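Local coordinates for phenylacetic acid degradation-related protein (Silicibacter sp., PDB 2QWZ) that is a putative thioesterase that probably hydrolyses acyl-thioester substrates, perhaps in a pathway related to phenylacetic acid degradation, at residues A[22-33]-A[85-94]. Residues are numbered along the deposited sequence; the frame is centred on the assembly and turned at random.
Sequences LVFDKDGLSAYL and YALVLAHLGR
Leu22 lays one methyl over the His91 ring, at the C-terminal end of helix 73-92, the long helix packed against the antiparallel sheet as in the hot-dog fold of thioesterases. Leu22 CD2 stands 3.9 Å from the centroid of the His91 imidazole, 22° off the ring normal, a CH-pi contact, and also meets Ala90 CB. The ring is fixed from within its own helix: His91 ND1 donates to Leu87 O at 2.7 Å, with the acceptor in the ring plane and the N-H...O bond nearly straight. Val23 then ties the loop to the helix end, its N donating to Ala90 O at 2.8 Å, while CG2 rests near the backbone of Gly93, where positive phi marks the departure from helical geometry. Phe24 adds a weak bond from its N to the same Ala90 O, and its ring directs an in-plane edge at Leu89 O, 3.5 Å from Phe24 CD2. Farther round this ring, CZ lies over a face of the poorly ordered Arg94 guanidinium, the two planes inclined to one another.

Asp25 is the N-cap of helix 26-36: its OD1 accepts from Gly28 N at 3.0 Å, met from above the carboxylate plane. The axis of residues 26-33 makes an angle of 116° with that of residues 85-92 of the long helix. Leu29, with CG anti to its backbone N (chi1 -170°), reaches between the helices, where Leu29 CD2 meets Ala90 CB at 4.0 Å; Ile54 and Ile46 of the sheet also touch its side chain. One turn on, Tyr32 is clasped on two sides: its CE2 edge takes Leu89 CD1 in the ring plane, and the extended Arg94 chain passes its CE1 side obliquely. Leu33 turns CD2 to the edge of the Tyr85 ring, and Leu33 CD1 lies 3.9 Å from Ala86 CB.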
ATOM      1  N   LEU A  22      12.140 -12.208  22.679  1.00 36.15           N
ATOM      2  CA  LEU A  22      13.405 -11.871  22.014  1.00 33.41           C
ATOM      3  C   LEU A  22      14.418 -12.981  22.204  1.00 31.91           C
ATOM      4  O   LEU A  22      14.528 -13.502  23.295  1.00 30.73           O
ATOM      5  CB  LEU A  22      13.986 -10.624  22.635  1.00 32.06           C
ATOM      6  CG  LEU A  22      13.157  -9.353  22.440  1.00 29.20           C
ATOM      7  CD1 LEU A  22      13.708  -8.295  23.349  1.00 24.86           C
ATOM      8  CD2 LEU A  22      13.172  -8.906  20.993  1.00 30.02           C
ATOM      9  N   VAL A  23      15.171 -13.317  21.158  1.00 33.00           N
ATOM     10  CA  VAL A  23      16.370 -14.143  21.309  1.00 34.27           C
ATOM     11  C   VAL A  23      17.675 -13.322  21.247  1.00 36.80           C
ATOM     12  O   VAL A  23      18.761 -13.893  21.304  1.00 38.83           O
ATOM     13  CB  VAL A  23      16.436 -15.234  20.254  1.00 32.89           C
ATOM     14  CG1 VAL A  23      15.237 -16.139  20.378  1.00 31.95           C
ATOM     15  CG2 VAL A  23      16.573 -14.640  18.840  1.00 28.27           C
ATOM     16  N   PHE A  24      17.563 -11.998  21.134  1.00 34.81           N
ATOM     17  CA  PHE A  24      18.705 -11.089  21.153  1.00 34.18           C
ATOM     18  C   PHE A  24      18.443 -10.010  22.178  1.00 35.40           C
ATOM     19  O   PHE A  24      17.299  -9.599  22.399  1.00 34.78           O
ATOM     20  CB  PHE A  24      18.868 -10.344  19.817  1.00 35.11           C
ATOM     21  CG  PHE A  24      19.632 -11.088  18.737  1.00 36.42           C
ATOM     22  CD1 PHE A  24      21.018 -11.160  18.765  1.00 44.55           C
ATOM     23  CD2 PHE A  24      18.971 -11.610  17.641  1.00 36.82           C
ATOM     24  CE1 PHE A  24      21.723 -11.793  17.747  1.00 42.71           C
ATOM     25  CE2 PHE A  24      19.668 -12.244  16.616  1.00 47.08           C
ATOM     26  CZ  PHE A  24      21.045 -12.334  16.670  1.00 42.63           C
ATOM     27  N   ASP A  25      19.512  -9.464  22.735  1.00 34.71           N
ATOM     28  CA  ASP A  25      19.375  -8.200  23.444  1.00 34.94           C
ATOM     29  C   ASP A  25      19.847  -7.092  22.509  1.00 34.48           C
ATOM     30  O   ASP A  25      20.271  -7.343  21.378  1.00 34.15           O
ATOM     31  CB  ASP A  25      20.077  -8.203  24.831  1.00 36.48           C
ATOM     32  CG  ASP A  25      21.561  -8.543  24.765  1.00 41.24           C
ATOM     33  OD1 ASP A  25      22.124  -8.724  23.658  1.00 47.83           O
ATOM     34  OD2 ASP A  25      22.162  -8.635  25.853  1.00 51.18           O
ATOM     35  N   LYS A  26      19.735  -5.853  22.963  1.00 33.05           N
ATOM     36  CA  LYS A  26      20.081  -4.741  22.131  1.00 32.40           C
ATOM     37  C   LYS A  26      21.485  -4.825  21.570  1.00 34.26           C
ATOM     38  O   LYS A  26      21.684  -4.684  20.364  1.00 35.05           O
ATOM     39  CB  LYS A  26      19.902  -3.452  22.902  1.00 31.78           C
ATOM     40  CG  LYS A  26      20.003  -2.252  22.035  1.00 32.29           C
ATOM     41  CD  LYS A  26      19.680  -0.991  22.812  1.00 36.83           C
ATOM     42  CE  LYS A  26      20.922  -0.246  23.244  1.00 41.04           C
ATOM     43  NZ  LYS A  26      20.658   1.217  23.274  1.00 55.17           N
ATOM     44  N   ASP A  27      22.471  -5.002  22.449  1.00 35.47           N
ATOM     45  CA  ASP A  27      23.856  -5.004  22.033  1.00 36.87           C
ATOM     46  C   ASP A  27      24.174  -6.198  21.118  1.00 37.49           C
ATOM     47  O   ASP A  27      24.923  -6.060  20.153  1.00 37.35           O
ATOM     48  CB  ASP A  27      24.780  -4.969  23.258  1.00 40.37           C
ATOM     49  CG  ASP A  27      24.760  -3.610  23.995  1.00 45.69           C
ATOM     50  OD1 ASP A  27      24.170  -2.609  23.498  1.00 53.54           O
ATOM     51  OD2 ASP A  27      25.354  -3.549  25.089  1.00 55.29           O
ATOM     52  N   GLY A  28      23.587  -7.353  21.391  1.00 37.85           N
ATOM     53  CA  GLY A  28      23.755  -8.519  20.515  1.00 41.36           C
ATOM     54  C   GLY A  28      23.094  -8.330  19.153  1.00 43.34           C
ATOM     55  O   GLY A  28      23.558  -8.896  18.148  1.00 42.62           O
ATOM     56  N   LEU A  29      22.018  -7.529  19.112  1.00 40.46           N
ATOM     57  CA  LEU A  29      21.362  -7.214  17.849  1.00 40.36           C
ATOM     58  C   LEU A  29      22.156  -6.174  17.075  1.00 39.54           C
ATOM     59  O   LEU A  29      22.382  -6.333  15.883  1.00 37.35           O
ATOM     60  CB  LEU A  29      19.930  -6.730  18.058  1.00 39.78           C
ATOM     61  CG  LEU A  29      19.074  -6.609  16.793  1.00 39.64           C
ATOM     62  CD1 LEU A  29      18.842  -7.988  16.144  1.00 35.38           C
ATOM     63  CD2 LEU A  29      17.785  -5.937  17.159  1.00 27.72           C
ATOM     64  N   SER A  30      22.583  -5.114  17.756  1.00 40.71           N
ATOM     65  CA  SER A  30      23.481  -4.130  17.151  1.00 41.94           C
ATOM     66  C   SER A  30      24.705  -4.756  16.485  1.00 42.99           C
ATOM     67  O   SER A  30      25.115  -4.320  15.408  1.00 42.79           O
ATOM     68  CB  SER A  30      23.942  -3.117  18.189  1.00 41.42           C
ATOM     69  OG  SER A  30      22.851  -2.389  18.715  1.00 36.28           O
ATOM     70  N   ALA A  31      25.268  -5.777  17.136  1.00 45.37           N
ATOM     71  CA  ALA A  31      26.452  -6.490  16.678  1.00 46.75           C
ATOM     72  C   ALA A  31      26.147  -7.390  15.498  1.00 48.28           C
ATOM     73  O   ALA A  31      26.967  -7.535  14.596  1.00 47.88           O
ATOM     74  CB  ALA A  31      27.040  -7.352  17.841  1.00 46.25           C
ATOM     75  N   TYR A  32      24.992  -8.042  15.529  1.00 51.14           N
ATOM     76  CA  TYR A  32      24.589  -8.905  14.427  1.00 53.68           C
ATOM     77  C   TYR A  32      24.212  -8.124  13.182  1.00 54.02           C
ATOM     78  O   TYR A  32      24.349  -8.629  12.088  1.00 53.81           O
ATOM     79  CB  TYR A  32      23.421  -9.812  14.820  1.00 57.39           C
ATOM     80  CG  TYR A  32      23.118 -10.825  13.737  1.00 61.89           C
ATOM     81  CD1 TYR A  32      23.970 -11.902  13.523  1.00 65.58           C
ATOM     82  CD2 TYR A  32      22.014 -10.682  12.896  1.00 65.73           C
ATOM     83  CE1 TYR A  32      23.723 -12.827  12.522  1.00 68.36           C
ATOM     84  CE2 TYR A  32      21.761 -11.604  11.886  1.00 65.13           C
ATOM     85  CZ  TYR A  32      22.621 -12.672  11.712  1.00 66.97           C
ATOM     86  OH  TYR A  32      22.395 -13.600  10.726  1.00 70.49           O
ATOM     87  N   LEU A  33      23.720  -6.900  13.337  1.00 56.25           N
ATOM     88  CA  LEU A  33      23.354  -6.094  12.180  1.00 56.91           C
ATOM     89  C   LEU A  33      24.567  -5.501  11.493  1.00 60.73           C
ATOM     90  O   LEU A  33      24.572  -5.366  10.271  1.00 62.50           O
ATOM     91  CB  LEU A  33      22.409  -4.964  12.570  1.00 57.92           C
ATOM     92  CG  LEU A  33      20.980  -5.390  12.866  1.00 52.85           C
ATOM     93  CD1 LEU A  33      20.336  -4.271  13.564  1.00 33.80           C
ATOM     94  CD2 LEU A  33      20.239  -5.760  11.613  1.00 45.87           C
ATOM     95  N   TYR A  85      12.930  -5.105   9.952  1.00 28.51           N
ATOM     96  CA  TYR A  85      13.775  -6.253   9.708  1.00 31.90           C
ATOM     97  C   TYR A  85      14.528  -6.648  10.975  1.00 31.07           C
ATOM     98  O   TYR A  85      14.578  -7.809  11.326  1.00 29.64           O
ATOM     99  CB  TYR A  85      14.782  -5.940   8.605  1.00 31.45           C
ATOM    100  CG  TYR A  85      15.728  -7.099   8.360  1.00 37.43           C
ATOM    101  CD1 TYR A  85      15.337  -8.172   7.596  1.00 28.55           C
ATOM    102  CD2 TYR A  85      17.009  -7.119   8.928  1.00 38.12           C
ATOM    103  CE1 TYR A  85      16.209  -9.271   7.380  1.00 44.25           C
ATOM    104  CE2 TYR A  85      17.872  -8.184   8.730  1.00 45.00           C
ATOM    105  CZ  TYR A  85      17.475  -9.256   7.953  1.00 38.81           C
ATOM    106  OH  TYR A  85      18.355 -10.300   7.778  1.00 48.93           O
ATOM    107  N   ALA A  86      15.101  -5.656  11.645  1.00 32.64           N
ATOM    108  CA  ALA A  86      15.858  -5.835  12.889  1.00 32.08           C
ATOM    109  C   ALA A  86      14.979  -6.427  13.979  1.00 32.26           C
ATOM    110  O   ALA A  86      15.411  -7.347  14.653  1.00 32.51           O
ATOM    111  CB  ALA A  86      16.466  -4.501  13.350  1.00 29.39           C
ATOM    112  N   LEU A  87      13.739  -5.932  14.116  1.00 33.90           N
ATOM    113  CA  LEU A  87      12.769  -6.506  15.077  1.00 33.13           C
ATOM    114  C   LEU A  87      12.390  -7.949  14.720  1.00 30.67           C
ATOM    115  O   LEU A  87      12.265  -8.793  15.593  1.00 31.42           O
ATOM    116  CB  LEU A  87      11.532  -5.643  15.172  1.00 33.25           C
ATOM    117  CG  LEU A  87      10.639  -5.655  16.421  1.00 39.32           C
ATOM    118  CD1 LEU A  87      11.316  -5.430  17.793  1.00 34.69           C
ATOM    119  CD2 LEU A  87       9.657  -4.598  16.195  1.00 26.74           C
ATOM    120  N   VAL A  88      12.230  -8.246  13.445  1.00 30.10           N
ATOM    121  CA  VAL A  88      11.925  -9.608  13.062  1.00 32.96           C
ATOM    122  C   VAL A  88      13.076 -10.521  13.454  1.00 30.86           C
ATOM    123  O   VAL A  88      12.860 -11.519  14.122  1.00 34.67           O
ATOM    124  CB  VAL A  88      11.575  -9.718  11.569  1.00 35.96           C
ATOM    125  CG1 VAL A  88      11.442 -11.168  11.176  1.00 27.56           C
ATOM    126  CG2 VAL A  88      10.306  -9.002  11.302  1.00 20.54           C
ATOM    127  N   LEU A  89      14.298 -10.133  13.111  1.00 31.02           N
ATOM    128  CA  LEU A  89      15.516 -10.864  13.519  1.00 34.49           C
ATOM    129  C   LEU A  89      15.744 -10.987  15.030  1.00 32.93           C
ATOM    130  O   LEU A  89      16.270 -11.992  15.487  1.00 33.43           O
ATOM    131  CB  LEU A  89      16.777 -10.214  12.930  1.00 38.61           C
ATOM    132  CG  LEU A  89      17.297 -10.681  11.575  1.00 47.59           C
ATOM    133  CD1 LEU A  89      18.699 -10.090  11.380  1.00 55.79           C
ATOM    134  CD2 LEU A  89      17.337 -12.198  11.452  1.00 52.46           C
ATOM    135  N   ALA A  90      15.383  -9.959  15.786  1.00 31.71           N
ATOM    136  CA  ALA A  90      15.426  -9.985  17.254  1.00 30.43           C
ATOM    137  C   ALA A  90      14.616 -11.145  17.842  1.00 31.72           C
ATOM    138  O   ALA A  90      14.935 -11.666  18.922  1.00 33.68           O
ATOM    139  CB  ALA A  90      14.919  -8.671  17.802  1.00 30.81           C
ATOM    140  N   HIS A  91      13.575 -11.552  17.122  1.00 32.32           N
ATOM    141  CA  HIS A  91      12.727 -12.680  17.507  1.00 29.91           C
ATOM    142  C   HIS A  91      13.157 -14.005  16.852  1.00 32.52           C
ATOM    143  O   HIS A  91      13.123 -15.045  17.487  1.00 35.89           O
ATOM    144  CB  HIS A  91      11.276 -12.339  17.179  1.00 29.56           C
ATOM    145  CG  HIS A  91      10.719 -11.200  18.008  1.00 25.47           C
ATOM    146  ND1 HIS A  91      10.958  -9.879  17.707  1.00 30.98           N
ATOM    147  CD2 HIS A  91       9.981 -11.190  19.145  1.00 35.12           C
ATOM    148  CE1 HIS A  91      10.368  -9.096  18.602  1.00 30.31           C
ATOM    149  NE2 HIS A  91       9.757  -9.863  19.486  1.00 28.45           N
ATOM    150  N   LEU A  92      13.586 -13.977  15.600  1.00 35.75           N
ATOM    151  CA  LEU A  92      13.825 -15.212  14.847  1.00 39.22           C
ATOM    152  C   LEU A  92      15.254 -15.728  14.890  1.00 41.87           C
ATOM    153  O   LEU A  92      15.482 -16.925  14.666  1.00 44.82           O
ATOM    154  CB  LEU A  92      13.396 -15.043  13.395  1.00 39.26           C
ATOM    155  CG  LEU A  92      11.894 -14.862  13.142  1.00 40.63           C
ATOM    156  CD1 LEU A  92      11.628 -14.793  11.639  1.00 42.99           C
ATOM    157  CD2 LEU A  92      11.078 -15.969  13.789  1.00 32.75           C
ATOM    158  N   GLY A  93      16.212 -14.844  15.141  1.00 44.57           N
ATOM    159  CA  GLY A  93      17.606 -15.254  15.302  1.00 49.29           C
ATOM    160  C   GLY A  93      18.436 -15.295  14.025  1.00 53.06           C
ATOM    161  O   GLY A  93      17.969 -14.906  12.954  1.00 54.49           O
ATOM    162  N   ARG A  94      19.668 -15.789  14.156  1.00 57.61           N
ATOM    163  CA  ARG A  94      20.679 -15.736  13.086  1.00 61.30           C
ATOM    164  C   ARG A  94      20.308 -16.514  11.837  1.00 63.45           C
ATOM    165  O   ARG A  94      20.428 -16.019  10.714  1.00 63.73           O
ATOM    166  CB  ARG A  94      21.999 -16.308  13.584  1.00 62.19           C
ATOM    167  CG  ARG A  94      22.652 -15.525  14.682  1.00 66.71           C
ATOM    168  CD  ARG A  94      24.071 -16.026  14.965  1.00 70.46           C
ATOM    169  NE  ARG A  94      24.899 -14.940  15.477  1.00 71.24           N
ATOM    170  CZ  ARG A  94      24.764 -14.391  16.684  1.00 74.89           C
ATOM    171  NH1 ARG A  94      23.843 -14.826  17.547  1.00 75.07           N
ATOM    172  NH2 ARG A  94      25.564 -13.394  17.035  1.00 75.27           N
TER
HETATM  173  O   HOH W   1      25.493 -10.945  18.280  1.00 42.85           O